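AGR_C_4470p (Agrobacterium tumefaciens str. C58, PDB 2HQV) is of unknown function but belongs to the ChuX/HutX haem-utilisation family, and so may take part in handling haem. Local coordinates at residues A130-V135 / V147-A152. Sequence-based numbering, arbitrary orientation.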
loop_
_atom_site.group_PDB
_atom_site.type_symbol
_atom_site.label_atom_id
_atom_site.label_comp_id
_atom_site.label_asym_id
_atom_site.label_seq_id
_atom_site.Cartn_x
_atom_site.Cartn_y
_atom_site.Cartn_z
ATOM N N ALA A 130 -7.348 3.577 14.677
ATOM C CA ALA A 130 -7.380 4.384 15.889
ATOM C C ALA A 130 -8.366 5.533 15.741
ATOM O O ALA A 130 -8.881 6.057 16.730
ATOM C CB ALA A 130 -5.981 4.928 16.183
ATOM N N ALA A 131 -8.636 5.912 14.495
ATOM C CA ALA A 131 -9.552 7.006 14.215
ATOM C C ALA A 131 -9.899 7.027 12.735
ATOM O O ALA A 131 -9.220 6.408 11.919
ATOM C CB ALA A 131 -8.906 8.336 14.616
ATOM N N ILE A 132 -10.970 7.727 12.398
ATOM C CA ILE A 132 -11.403 7.865 11.014
ATOM C C ILE A 132 -11.617 9.364 10.859
ATOM O O ILE A 132 -12.515 9.935 11.480
ATOM C CB ILE A 132 -12.715 7.096 10.761
ATOM C CG1 ILE A 132 -12.490 5.605 11.042
ATOM C CG2 ILE A 132 -13.175 7.301 9.309
ATOM C CD1 ILE A 132 -13.744 4.797 11.117
ATOM N N THR A 133 -10.775 9.998 10.051
ATOM C CA THR A 133 -10.836 11.446 9.866
ATOM C C THR A 133 -11.308 11.895 8.493
ATOM O O THR A 133 -10.741 11.506 7.469
ATOM C CB THR A 133 -9.453 12.075 10.107
ATOM O OG1 THR A 133 -8.920 11.579 11.340
ATOM C CG2 THR A 133 -9.563 13.605 10.149
ATOM N N PHE A 134 -12.342 12.735 8.497
ATOM C CA PHE A 134 -12.913 13.281 7.275
ATOM C C PHE A 134 -12.138 14.557 6.966
ATOM O O PHE A 134 -12.211 15.534 7.717
ATOM C CB PHE A 134 -14.403 13.591 7.479
ATOM C CG PHE A 134 -15.233 12.381 7.789
ATOM C CD1 PHE A 134 -15.178 11.781 9.044
ATOM C CD2 PHE A 134 -16.050 11.822 6.811
ATOM C CE1 PHE A 134 -15.925 10.640 9.324
ATOM C CE2 PHE A 134 -16.803 10.682 7.072
ATOM C CZ PHE A 134 -16.743 10.083 8.331
ATOM N N VAL A 135 -11.387 14.535 5.866
ATOM C CA VAL A 135 -10.563 15.670 5.466
ATOM C C VAL A 135 -11.191 16.433 4.300
ATOM O O VAL A 135 -11.409 15.886 3.223
ATOM C CB VAL A 135 -9.146 15.183 5.092
ATOM C CG1 VAL A 135 -8.241 16.360 4.760
ATOM C CG2 VAL A 135 -8.567 14.368 6.251
ATOM N N VAL A 147 -11.897 10.382 3.186
ATOM C CA VAL A 147 -12.070 9.775 4.495
ATOM C C VAL A 147 -10.808 8.966 4.797
ATOM O O VAL A 147 -10.492 7.993 4.105
ATOM C CB VAL A 147 -13.305 8.853 4.523
ATOM C CG1 VAL A 147 -13.534 8.330 5.942
ATOM C CG2 VAL A 147 -14.533 9.618 4.030
ATOM N N TRP A 148 -10.092 9.392 5.833
ATOM C CA TRP A 148 -8.849 8.759 6.242
ATOM C C TRP A 148 -9.019 7.791 7.412
ATOM O O TRP A 148 -9.426 8.192 8.499
ATOM C CB TRP A 148 -7.838 9.831 6.668
ATOM C CG TRP A 148 -7.375 10.759 5.578
ATOM C CD1 TRP A 148 -8.112 11.242 4.530
ATOM C CD2 TRP A 148 -6.078 11.356 5.463
ATOM N NE1 TRP A 148 -7.350 12.097 3.772
ATOM C CE2 TRP A 148 -6.098 12.183 4.319
ATOM C CE3 TRP A 148 -4.894 11.264 6.212
ATOM C CZ2 TRP A 148 -4.986 12.929 3.913
ATOM C CZ3 TRP A 148 -3.784 12.005 5.804
ATOM C CH2 TRP A 148 -3.838 12.821 4.664
ATOM N N PHE A 149 -8.707 6.521 7.195
ATOM C CA PHE A 149 -8.773 5.555 8.280
ATOM C C PHE A 149 -7.359 5.570 8.866
ATOM O O PHE A 149 -6.407 5.131 8.225
ATOM C CB PHE A 149 -9.163 4.174 7.749
ATOM C CG PHE A 149 -10.625 4.062 7.413
ATOM C CD1 PHE A 149 -11.176 4.844 6.402
ATOM C CD2 PHE A 149 -11.463 3.227 8.149
ATOM C CE1 PHE A 149 -12.544 4.806 6.126
ATOM C CE2 PHE A 149 -12.836 3.179 7.885
ATOM C CZ PHE A 149 -13.377 3.972 6.870
HETATM N N MSE A 150 -7.232 6.122 10.071
HETATM C CA MSE A 150 -5.936 6.257 10.743
HETATM C C MSE A 150 -5.546 5.068 11.615
HETATM O O MSE A 150 -6.405 4.403 12.193
HETATM C CB MSE A 150 -5.932 7.498 11.643
HETATM C CG MSE A 150 -6.551 8.750 11.045
HETATM SE SE MSE A 150 -5.612 9.362 9.485
HETATM C CE MSE A 150 -3.837 9.652 10.247
ATOM N N ASN A 151 -4.244 4.814 11.715
ATOM C CA ASN A 151 -3.750 3.735 12.563
ATOM C C ASN A 151 -3.283 4.356 13.886
ATOM O O ASN A 151 -3.357 5.573 14.068
ATOM C CB ASN A 151 -2.593 2.977 11.896
ATOM C CG ASN A 151 -1.440 3.885 11.498
ATOM O OD1 ASN A 151 -1.068 4.798 12.233
ATOM N ND2 ASN A 151 -0.857 3.622 10.334
ATOM N N ALA A 152 -2.804 3.525 14.805
ATOM C CA ALA A 152 -2.351 4.010 16.105
ATOM C C ALA A 152 -1.119 4.906 16.008
ATOM O O ALA A 152 -0.851 5.697 16.910
ATOM C CB ALA A 152 -2.072 2.828 17.040
#
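With chi1 -61°, I132 sets CG1 beside its backbone N and leaves CG2 anti to that N, over the centre of the F149 ring and 4.1 Å from its centroid: a CH-pi contact within a non-hydrogen-bonded antiparallel pair. I132 CD1 lies 3.7 Å from F149 CE2, and CG2 also touches V147 CG1 at 3.5 Å. V147 CG2 meets F134 CD2 at 3.9 Å, with CG1 above one face of that ring, offset toward its rim. Helices 72-79 and 172-185 pack on this side, and F158 stacks on F149.

The opposite face of the sheet carries T133, W148 and selenomethionine M150. The indole receives V135 CG2 over its five-membered ring, 3.6 Å from that centroid, while M150 SE lies at its edge. K159 makes a cation-pi contact with the indole.

T133 and W148 exchange two backbone bonds, T133 N to W148 O at 2.7 Å and W148 N to T133 O at 2.8 Å. Farther along, A130 and A131 both face M150, a classic beta bulge. Backbone bonds thus set the register from T133/W148 to the bulge, leaving both faces to apolar contacts; the buried polar groups T133 OG1 and W148 NE1 are satisfied by S66 and S146.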